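Local coordinates for putative oxidoreductase (Klebsiella pneumoniae subsp. pneumoniae MGH 78578, PDB 3E82), which probably works as a nucleotide-dependent oxidoreductase of the Gfo/Idh/MocA family, although its substrate and reaction are not established, at residues S174-P182 against E210-V218; K247-Q258 against W273-D284. All blocks are in the same frame, centred on the assembly; numbering follows the deposited sequence.

Overall arrangement
Both contacts belong to the C-terminal alpha/beta domain and reach the same mixed sheet, with their centres about 24 Å apart and nearest atoms about 10 Å apart. Contact 1 closes before contact 2 opens along the chain. In contact 1 the start of helix 176-192 is laid against strand 214-220, next to the outermost strand 197-203. Contact 2 lies beyond the middle of the sheet, pairing strand 248-252 with strand 280-284 and continuing into the loops that follow the one and precede the other. The first therefore fastens a helix to the sheet, whereas the second builds the sheet itself. Residues of both also touch the second subunit, so this sheet takes part in the dimer interface.

Contact 1. Residues S174-P182 against E210-V218; sequences SGLWFDLGP and EINDWAHVV
The first torsion of Trp-177 sets CG anti to the backbone N (chi1 -177°), which brings the indole across Val-217, while that of Asn-212 (chi1 75°) places CG between its backbone N and carbonyl carbon and carries the amide to the start of helix 176-192. Val-217 CG2 sits over one face of the indole, 3.6 Å from the centroid of the Trp-177 six-membered ring, a CH-pi contact; Ala-215 CB approaches the same ring obliquely. Asn-212 grips the first turn twice. Its backbone O accepts from Leu-176 N at 3.2 Å, and its side-chain OD1 takes Trp-177 N at 3.1 Å on an in-plane lone pair. A water joins Asn-212 ND2 to Phe-178 N and Ser-174 O, fixing the amide's rotation. Gly-175, the N-cap residue, packs its CA against Ile-211 CG2 at 3.4 Å. Helix 320-339 packs against both Trp-177 and Val-217, and its Leu-330 O accepts from Trp-177 NE1. Amide hydrogens of the first helical turn, which lack acceptors within the helix, are thus met by Asn-212 and water, so polar bonds anchor the helix start to the loop that leads into strand 214-220, beside the apolar contact of the indole with the strand itself.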
loop_
_atom_site.group_PDB
_atom_site.type_symbol
_atom_site.label_atom_id
_atom_site.label_comp_id
_atom_site.label_asym_id
_atom_site.label_seq_id
_atom_site.Cartn_x
_atom_site.Cartn_y
_atom_site.Cartn_z
ATOM N N SER B 174 -8.383 -17.288 13.124
ATOM C CA SER B 174 -6.963 -17.631 13.122
ATOM C C SER B 174 -6.063 -16.455 12.735
ATOM O O SER B 174 -4.880 -16.638 12.435
ATOM C CB SER B 174 -6.715 -18.791 12.163
ATOM O OG SER B 174 -5.333 -19.088 12.094
ATOM N N GLY B 175 -6.621 -15.249 12.762
ATOM C CA GLY B 175 -5.861 -14.071 12.387
ATOM C C GLY B 175 -6.323 -13.632 11.011
ATOM O O GLY B 175 -6.684 -14.464 10.174
ATOM N N LEU B 176 -6.312 -12.328 10.771
ATOM C CA LEU B 176 -6.762 -11.792 9.496
ATOM C C LEU B 176 -5.959 -12.329 8.309
ATOM O O LEU B 176 -6.537 -12.790 7.324
ATOM C CB LEU B 176 -6.688 -10.262 9.530
ATOM C CG LEU B 176 -7.325 -9.476 8.389
ATOM C CD1 LEU B 176 -8.830 -9.677 8.415
ATOM C CD2 LEU B 176 -6.999 -7.997 8.552
ATOM N N TRP B 177 -4.632 -12.271 8.409
ATOM C CA TRP B 177 -3.767 -12.736 7.324
ATOM C C TRP B 177 -4.087 -14.163 6.905
ATOM O O TRP B 177 -4.324 -14.427 5.732
ATOM C CB TRP B 177 -2.289 -12.632 7.732
ATOM C CG TRP B 177 -1.311 -13.030 6.646
ATOM C CD1 TRP B 177 -0.260 -13.904 6.766
ATOM C CD2 TRP B 177 -1.294 -12.573 5.282
ATOM N NE1 TRP B 177 0.401 -14.020 5.566
ATOM C CE2 TRP B 177 -0.211 -13.217 4.639
ATOM C CE3 TRP B 177 -2.088 -11.686 4.542
ATOM C CZ2 TRP B 177 0.098 -13.001 3.291
ATOM C CZ3 TRP B 177 -1.778 -11.472 3.195
ATOM C CH2 TRP B 177 -0.694 -12.129 2.588
ATOM N N PHE B 178 -4.104 -15.080 7.866
ATOM C CA PHE B 178 -4.394 -16.479 7.576
ATOM C C PHE B 178 -5.781 -16.738 7.012
ATOM O O PHE B 178 -5.962 -17.659 6.214
ATOM C CB PHE B 178 -4.191 -17.336 8.827
ATOM C CG PHE B 178 -2.901 -18.097 8.825
ATOM C CD1 PHE B 178 -1.682 -17.427 8.873
ATOM C CD2 PHE B 178 -2.903 -19.486 8.753
ATOM C CE1 PHE B 178 -0.479 -18.131 8.849
ATOM C CE2 PHE B 178 -1.712 -20.200 8.727
ATOM C CZ PHE B 178 -0.496 -19.523 8.776
ATOM N N ASP B 179 -6.761 -15.940 7.418
ATOM C CA ASP B 179 -8.118 -16.138 6.923
ATOM C C ASP B 179 -8.384 -15.529 5.555
ATOM O O ASP B 179 -8.916 -16.196 4.667
ATOM C CB ASP B 179 -9.154 -15.576 7.907
ATOM C CG ASP B 179 -9.124 -16.278 9.253
ATOM O OD1 ASP B 179 -8.957 -17.515 9.285
ATOM O OD2 ASP B 179 -9.284 -15.585 10.280
ATOM N N LEU B 180 -8.016 -14.267 5.381
ATOM C CA LEU B 180 -8.282 -13.592 4.119
ATOM C C LEU B 180 -7.103 -13.483 3.166
ATOM O O LEU B 180 -7.293 -13.268 1.971
ATOM C CB LEU B 180 -8.873 -12.219 4.422
ATOM C CG LEU B 180 -10.129 -12.439 5.270
ATOM C CD1 LEU B 180 -10.255 -11.349 6.297
ATOM C CD2 LEU B 180 -11.351 -12.514 4.372
ATOM N N GLY B 181 -5.890 -13.628 3.688
ATOM C CA GLY B 181 -4.715 -13.579 2.838
ATOM C C GLY B 181 -4.757 -14.604 1.705
ATOM O O GLY B 181 -4.403 -14.277 0.578
ATOM N N PRO B 182 -5.197 -15.848 1.963
ATOM C CA PRO B 182 -5.254 -16.882 0.921
ATOM C C PRO B 182 -5.882 -16.534 -0.429
ATOM O O PRO B 182 -5.262 -16.782 -1.462
ATOM C CB PRO B 182 -5.964 -18.037 1.627
ATOM C CG PRO B 182 -5.418 -17.927 3.017
ATOM C CD PRO B 182 -5.524 -16.428 3.281
ATOM N N GLU B 210 -6.770 -9.156 19.947
ATOM C CA GLU B 210 -5.757 -10.092 20.408
ATOM C C GLU B 210 -5.139 -10.870 19.257
ATOM O O GLU B 210 -4.240 -11.685 19.463
ATOM C CB GLU B 210 -6.361 -11.058 21.430
ATOM C CG GLU B 210 -6.933 -10.351 22.650
ATOM C CD GLU B 210 -7.017 -11.256 23.866
ATOM O OE1 GLU B 210 -5.965 -11.815 24.262
ATOM O OE2 GLU B 210 -8.127 -11.399 24.426
ATOM N N ILE B 211 -5.628 -10.616 18.048
ATOM C CA ILE B 211 -5.125 -11.282 16.850
ATOM C C ILE B 211 -4.851 -10.199 15.817
ATOM O O ILE B 211 -5.503 -9.155 15.836
ATOM C CB ILE B 211 -6.173 -12.240 16.240
ATOM C CG1 ILE B 211 -7.237 -12.591 17.280
ATOM C CG2 ILE B 211 -5.485 -13.495 15.734
ATOM C CD1 ILE B 211 -8.391 -13.420 16.724
ATOM N N ASN B 212 -3.909 -10.441 14.907
ATOM C CA ASN B 212 -3.600 -9.441 13.888
ATOM C C ASN B 212 -4.857 -9.030 13.135
ATOM O O ASN B 212 -5.680 -9.874 12.771
ATOM C CB ASN B 212 -2.508 -9.953 12.919
ATOM C CG ASN B 212 -3.009 -10.999 11.912
ATOM O OD1 ASN B 212 -3.694 -10.670 10.943
ATOM N ND2 ASN B 212 -2.640 -12.263 12.130
ATOM N N ASP B 213 -5.022 -7.725 12.937
ATOM C CA ASP B 213 -6.177 -7.184 12.222
ATOM C C ASP B 213 -5.723 -6.198 11.144
ATOM O O ASP B 213 -6.522 -5.437 10.605
ATOM C CB ASP B 213 -7.133 -6.472 13.192
ATOM C CG ASP B 213 -6.421 -5.473 14.088
ATOM O OD1 ASP B 213 -5.357 -4.949 13.691
ATOM O OD2 ASP B 213 -6.933 -5.201 15.191
ATOM N N TRP B 214 -4.429 -6.214 10.851
ATOM C CA TRP B 214 -3.855 -5.346 9.835
ATOM C C TRP B 214 -2.712 -6.131 9.215
ATOM O O TRP B 214 -1.779 -6.540 9.909
ATOM C CB TRP B 214 -3.318 -4.064 10.470
ATOM C CG TRP B 214 -2.853 -3.010 9.491
ATOM C CD1 TRP B 214 -3.589 -1.962 8.997
ATOM C CD2 TRP B 214 -1.528 -2.846 8.974
ATOM N NE1 TRP B 214 -2.800 -1.154 8.219
ATOM C CE2 TRP B 214 -1.529 -1.671 8.186
ATOM C CE3 TRP B 214 -0.337 -3.573 9.102
ATOM C CZ2 TRP B 214 -0.385 -1.207 7.532
ATOM C CZ3 TRP B 214 0.802 -3.113 8.450
ATOM C CH2 TRP B 214 0.767 -1.939 7.674
ATOM N N ALA B 215 -2.793 -6.357 7.913
ATOM C CA ALA B 215 -1.750 -7.097 7.227
ATOM C C ALA B 215 -1.440 -6.392 5.927
ATOM O O ALA B 215 -2.317 -6.168 5.093
ATOM C CB ALA B 215 -2.196 -8.524 6.966
ATOM N N HIS B 216 -0.177 -6.038 5.773
ATOM C CA HIS B 216 0.278 -5.353 4.589
ATOM C C HIS B 216 1.436 -6.167 4.041
ATOM O O HIS B 216 2.532 -6.160 4.602
ATOM C CB HIS B 216 0.724 -3.950 4.968
ATOM C CG HIS B 216 0.885 -3.047 3.795
ATOM N ND1 HIS B 216 2.118 -2.677 3.311
ATOM C CD2 HIS B 216 -0.029 -2.507 2.958
ATOM C CE1 HIS B 216 1.956 -1.950 2.222
ATOM N NE2 HIS B 216 0.663 -1.831 1.985
ATOM N N VAL B 217 1.182 -6.862 2.936
ATOM C CA VAL B 217 2.173 -7.737 2.322
ATOM C C VAL B 217 2.507 -7.366 0.888
ATOM O O VAL B 217 1.617 -7.109 0.080
ATOM C CB VAL B 217 1.669 -9.191 2.344
ATOM C CG1 VAL B 217 2.658 -10.111 1.641
ATOM C CG2 VAL B 217 1.432 -9.621 3.789
ATOM N N VAL B 218 3.802 -7.362 0.576
ATOM C CA VAL B 218 4.265 -7.017 -0.762
ATOM C C VAL B 218 4.971 -8.184 -1.424
ATOM O O VAL B 218 5.895 -8.766 -0.854
ATOM C CB VAL B 218 5.245 -5.818 -0.736
ATOM C CG1 VAL B 218 5.706 -5.496 -2.148
ATOM C CG2 VAL B 218 4.568 -4.601 -0.112
HETATM O O HOH W 1 -3.200 -14.668 10.612
#

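Contact 2. Residues K247-Q258 against W273-D284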
loop_
_atom_site.group_PDB
_atom_site.type_symbol
_atom_site.label_atom_id
_atom_site.label_comp_id
_atom_site.label_asym_id
_atom_site.label_seq_id
_atom_site.Cartn_x
_atom_site.Cartn_y
_atom_site.Cartn_z
ATOM N N LYS B 247 0.278 2.319 -19.368
ATOM C CA LYS B 247 -0.655 2.893 -20.333
ATOM C C LYS B 247 -1.926 3.389 -19.652
ATOM O O LYS B 247 -2.700 4.145 -20.237
ATOM C CB LYS B 247 -1.023 1.863 -21.405
ATOM C CG LYS B 247 -0.186 1.965 -22.677
ATOM C CD LYS B 247 -0.327 0.723 -23.553
ATOM C CE LYS B 247 -1.783 0.383 -23.895
ATOM N NZ LYS B 247 -2.426 1.349 -24.838
ATOM N N GLY B 248 -2.141 2.968 -18.413
ATOM C CA GLY B 248 -3.333 3.394 -17.706
ATOM C C GLY B 248 -3.546 2.672 -16.394
ATOM O O GLY B 248 -2.706 1.870 -15.964
ATOM N N SER B 249 -4.682 2.960 -15.762
ATOM C CA SER B 249 -5.036 2.372 -14.475
ATOM C C SER B 249 -6.478 1.895 -14.471
ATOM O O SER B 249 -7.288 2.299 -15.309
ATOM C CB SER B 249 -4.882 3.406 -13.349
ATOM O OG SER B 249 -3.565 3.912 -13.268
ATOM N N VAL B 250 -6.792 1.035 -13.511
ATOM C CA VAL B 250 -8.142 0.530 -13.361
ATOM C C VAL B 250 -8.410 0.297 -11.884
ATOM O O VAL B 250 -7.581 -0.255 -11.156
ATOM C CB VAL B 250 -8.365 -0.786 -14.153
ATOM C CG1 VAL B 250 -7.459 -1.879 -13.624
ATOM C CG2 VAL B 250 -9.827 -1.208 -14.058
ATOM N N ILE B 251 -9.568 0.757 -11.436
ATOM C CA ILE B 251 -9.962 0.585 -10.055
ATOM C C ILE B 251 -11.301 -0.128 -10.011
ATOM O O ILE B 251 -12.199 0.173 -10.802
ATOM C CB ILE B 251 -10.124 1.948 -9.318
ATOM C CG1 ILE B 251 -8.760 2.618 -9.107
ATOM C CG2 ILE B 251 -10.781 1.734 -7.970
ATOM C CD1 ILE B 251 -8.103 3.111 -10.384
ATOM N N LYS B 252 -11.415 -1.097 -9.112
ATOM C CA LYS B 252 -12.670 -1.808 -8.897
ATOM C C LYS B 252 -12.950 -1.462 -7.445
ATOM O O LYS B 252 -12.283 -1.948 -6.533
ATOM C CB LYS B 252 -12.514 -3.323 -9.061
ATOM C CG LYS B 252 -13.821 -4.104 -8.797
ATOM C CD LYS B 252 -14.939 -3.685 -9.762
ATOM C CE LYS B 252 -16.183 -4.576 -9.651
ATOM N NZ LYS B 252 -16.813 -4.525 -8.281
ATOM N N ALA B 253 -13.920 -0.591 -7.237
ATOM C CA ALA B 253 -14.264 -0.134 -5.906
ATOM C C ALA B 253 -14.803 -1.194 -4.957
ATOM O O ALA B 253 -14.228 -1.439 -3.892
ATOM C CB ALA B 253 -15.267 1.013 -6.015
ATOM N N ARG B 254 -15.904 -1.823 -5.362
ATOM C CA ARG B 254 -16.604 -2.810 -4.547
ATOM C C ARG B 254 -16.212 -4.274 -4.780
ATOM O O ARG B 254 -15.743 -4.645 -5.850
ATOM C CB ARG B 254 -18.114 -2.623 -4.767
ATOM C CG ARG B 254 -19.018 -3.373 -3.795
ATOM C CD ARG B 254 -20.497 -3.149 -4.126
ATOM N NE ARG B 254 -20.781 -3.501 -5.514
ATOM C CZ ARG B 254 -21.944 -3.309 -6.129
ATOM N NH1 ARG B 254 -22.966 -2.760 -5.483
ATOM N NH2 ARG B 254 -22.083 -3.660 -7.400
ATOM N N ALA B 255 -16.418 -5.106 -3.764
ATOM C CA ALA B 255 -16.086 -6.523 -3.855
ATOM C C ALA B 255 -17.230 -7.354 -4.423
ATOM O O ALA B 255 -18.384 -6.924 -4.434
ATOM C CB ALA B 255 -15.704 -7.056 -2.480
ATOM N N ASP B 256 -16.890 -8.546 -4.903
ATOM C CA ASP B 256 -17.859 -9.491 -5.443
ATOM C C ASP B 256 -18.930 -9.713 -4.362
ATOM O O ASP B 256 -18.624 -9.667 -3.172
ATOM C CB ASP B 256 -17.132 -10.805 -5.772
ATOM C CG ASP B 256 -18.080 -11.936 -6.093
ATOM O OD1 ASP B 256 -18.347 -12.190 -7.290
ATOM O OD2 ASP B 256 -18.563 -12.567 -5.135
ATOM N N GLN B 257 -20.176 -9.955 -4.768
ATOM C CA GLN B 257 -21.267 -10.148 -3.804
ATOM C C GLN B 257 -21.786 -11.580 -3.634
ATOM O O GLN B 257 -22.818 -11.783 -2.989
ATOM C CB GLN B 257 -22.469 -9.257 -4.164
ATOM C CG GLN B 257 -23.161 -9.653 -5.475
ATOM C CD GLN B 257 -24.622 -9.196 -5.573
ATOM O OE1 GLN B 257 -25.184 -9.132 -6.670
ATOM N NE2 GLN B 257 -25.240 -8.894 -4.430
ATOM N N GLN B 258 -21.099 -12.567 -4.197
ATOM C CA GLN B 258 -21.577 -13.942 -4.070
ATOM C C GLN B 258 -21.703 -14.383 -2.622
ATOM O O GLN B 258 -22.697 -15.005 -2.247
ATOM C CB GLN B 258 -20.660 -14.918 -4.809
ATOM C CG GLN B 258 -20.664 -14.744 -6.303
ATOM C CD GLN B 258 -19.683 -15.667 -6.979
ATOM O OE1 GLN B 258 -19.840 -16.893 -6.951
ATOM N NE2 GLN B 258 -18.655 -15.091 -7.580
ATOM N N TRP B 273 -27.532 -14.118 -9.399
ATOM C CA TRP B 273 -26.328 -14.727 -8.835
ATOM C C TRP B 273 -25.054 -14.162 -9.476
ATOM O O TRP B 273 -24.926 -14.132 -10.695
ATOM C CB TRP B 273 -26.388 -16.256 -9.018
ATOM C CG TRP B 273 -25.127 -17.003 -8.624
ATOM C CD1 TRP B 273 -24.255 -17.636 -9.461
ATOM C CD2 TRP B 273 -24.608 -17.178 -7.298
ATOM N NE1 TRP B 273 -23.222 -18.193 -8.741
ATOM C CE2 TRP B 273 -23.414 -17.926 -7.412
ATOM C CE3 TRP B 273 -25.036 -16.775 -6.027
ATOM C CZ2 TRP B 273 -22.641 -18.277 -6.301
ATOM C CZ3 TRP B 273 -24.264 -17.124 -4.917
ATOM C CH2 TRP B 273 -23.080 -17.868 -5.065
ATOM N N GLY B 274 -24.127 -13.694 -8.644
ATOM C CA GLY B 274 -22.871 -13.161 -9.150
ATOM C C GLY B 274 -22.894 -11.871 -9.958
ATOM O O GLY B 274 -21.861 -11.460 -10.496
ATOM N N GLN B 275 -24.050 -11.224 -10.057
ATOM C CA GLN B 275 -24.131 -9.981 -10.812
ATOM C C GLN B 275 -23.380 -8.896 -10.065
ATOM O O GLN B 275 -23.388 -8.860 -8.835
ATOM C CB GLN B 275 -25.590 -9.569 -11.023
ATOM C CG GLN B 275 -26.306 -10.444 -12.044
ATOM C CD GLN B 275 -25.678 -10.342 -13.423
ATOM O OE1 GLN B 275 -25.645 -11.313 -14.178
ATOM N NE2 GLN B 275 -25.183 -9.160 -13.758
ATOM N N ASP B 276 -22.728 -8.014 -10.813
ATOM C CA ASP B 276 -21.963 -6.932 -10.214
ATOM C C ASP B 276 -22.162 -5.652 -11.022
ATOM O O ASP B 276 -21.546 -5.468 -12.073
ATOM C CB ASP B 276 -20.482 -7.306 -10.190
ATOM C CG ASP B 276 -19.671 -6.412 -9.278
ATOM O OD1 ASP B 276 -20.149 -5.306 -8.942
ATOM O OD2 ASP B 276 -18.550 -6.819 -8.906
ATOM N N ASP B 277 -23.016 -4.764 -10.523
ATOM C CA ASP B 277 -23.285 -3.514 -11.221
ATOM C C ASP B 277 -22.340 -2.374 -10.815
ATOM O O ASP B 277 -22.634 -1.199 -11.038
ATOM C CB ASP B 277 -24.750 -3.110 -11.019
ATOM C CG ASP B 277 -25.076 -2.793 -9.580
ATOM O OD1 ASP B 277 -24.254 -3.117 -8.697
ATOM O OD2 ASP B 277 -26.163 -2.226 -9.330
ATOM N N ASP B 278 -21.211 -2.732 -10.207
ATOM C CA ASP B 278 -20.195 -1.756 -9.824
ATOM C C ASP B 278 -19.183 -1.925 -10.944
ATOM O O ASP B 278 -18.485 -2.932 -11.020
ATOM C CB ASP B 278 -19.558 -2.104 -8.477
ATOM C CG ASP B 278 -18.422 -1.156 -8.106
ATOM O OD1 ASP B 278 -18.681 0.058 -7.971
ATOM O OD2 ASP B 278 -17.271 -1.620 -7.951
ATOM N N PRO B 279 -19.092 -0.933 -11.833
ATOM C CA PRO B 279 -18.159 -1.030 -12.948
ATOM C C PRO B 279 -16.690 -0.839 -12.646
ATOM O O PRO B 279 -16.302 -0.335 -11.593
ATOM C CB PRO B 279 -18.675 0.035 -13.898
ATOM C CG PRO B 279 -19.049 1.118 -12.949
ATOM C CD PRO B 279 -19.780 0.370 -11.842
ATOM N N LEU B 280 -15.881 -1.267 -13.600
ATOM C CA LEU B 280 -14.450 -1.106 -13.519
ATOM C C LEU B 280 -14.265 0.335 -13.989
ATOM O O LEU B 280 -14.885 0.746 -14.977
ATOM C CB LEU B 280 -13.773 -2.071 -14.490
ATOM C CG LEU B 280 -13.929 -3.569 -14.190
ATOM C CD1 LEU B 280 -14.045 -4.349 -15.497
ATOM C CD2 LEU B 280 -12.740 -4.058 -13.362
ATOM N N VAL B 281 -13.464 1.112 -13.267
ATOM C CA VAL B 281 -13.206 2.495 -13.660
ATOM C C VAL B 281 -11.782 2.539 -14.223
ATOM O O VAL B 281 -10.805 2.292 -13.507
ATOM C CB VAL B 281 -13.351 3.462 -12.454
ATOM C CG1 VAL B 281 -13.062 4.885 -12.887
ATOM C CG2 VAL B 281 -14.763 3.372 -11.881
ATOM N N ILE B 282 -11.677 2.836 -15.515
ATOM C CA ILE B 282 -10.392 2.868 -16.205
ATOM C C ILE B 282 -9.906 4.272 -16.555
ATOM O O ILE B 282 -10.669 5.094 -17.066
ATOM C CB ILE B 282 -10.464 2.054 -17.516
ATOM C CG1 ILE B 282 -10.883 0.616 -17.216
ATOM C CG2 ILE B 282 -9.123 2.098 -18.236
ATOM C CD1 ILE B 282 -11.158 -0.220 -18.464
ATOM N N TYR B 283 -8.628 4.525 -16.287
ATOM C CA TYR B 283 -7.989 5.809 -16.573
ATOM C C TYR B 283 -6.941 5.573 -17.652
ATOM O O TYR B 283 -6.054 4.741 -17.479
ATOM C CB TYR B 283 -7.275 6.343 -15.326
ATOM C CG TYR B 283 -8.184 6.647 -14.170
ATOM C CD1 TYR B 283 -8.776 7.900 -14.036
ATOM C CD2 TYR B 283 -8.475 5.676 -13.222
ATOM C CE1 TYR B 283 -9.633 8.174 -12.982
ATOM C CE2 TYR B 283 -9.331 5.934 -12.164
ATOM C CZ TYR B 283 -9.909 7.183 -12.047
ATOM O OH TYR B 283 -10.770 7.439 -11.002
ATOM N N ASP B 284 -7.036 6.282 -18.770
ATOM C CA ASP B 284 -6.041 6.113 -19.821
ATOM C C ASP B 284 -5.006 7.233 -19.708
ATOM O O ASP B 284 -5.078 8.054 -18.795
ATOM C CB ASP B 284 -6.706 6.116 -21.202
ATOM C CG ASP B 284 -7.362 7.436 -21.536
ATOM O OD1 ASP B 284 -7.399 8.335 -20.670
ATOM O OD2 ASP B 284 -7.850 7.569 -22.675
HETATM O O HOH W 2 -19.318 -5.403 -6.215
HETATM O O HOH W 3 -20.543 -10.084 -7.517
#
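Lys-252 and Arg-254 meet three consecutive aspartates. Lys-252 NZ forms salt bridges with Asp-276 OD2 at 2.9 Å and with the anti lone pair of Asp-278 OD2 at 3.0 Å, and it also donates to Arg-254 O. Bends at chi2 and chi4 curl the lysine chain back to these acceptors. Arg-254 NH2 reaches Asp-277 OD1 at 2.6 Å, the guanidinium and carboxylate nearly coplanar (14° apart), and Asp-276 OD1 at 3.0 Å. Asp-278 OD2 accepts a second hydrogen bond, from Arg-254 N, which lies above the carboxylate plane. The clustered positive charges would be expected to stabilise the aspartates as anions. Farther along, Gln-258 CG lies over one face of the Trp-273 ring, a CH-pi contact.

This network continues an antiparallel pairing of strands 248-252 and 280-284 in the mixed sheet. Ser-249 with Tyr-283 and Ile-251 with Val-281 are hydrogen-bonded pairs; between them Val-250 and Ile-282 form a non-hydrogen-bonded pair. Ile-251 CD1 meets the edge of the tyrosine ring, 3.6 Å from Tyr-283 CE2, whereas Val-250 CG2 packs on Ile-282 CG1 at 3.8 Å.

In the second shell, Asp-276 OD1 accepts from Asp-278 N in an Asx turn, and Ser-131 OG holds its OD2. Another Asx turn joins Asp-256 OD2 to Gln-258 N (2.7 Å). Trp-273 NE1 is bound by Asp-298, and helix 131-142 covers Val-250 and Leu-280.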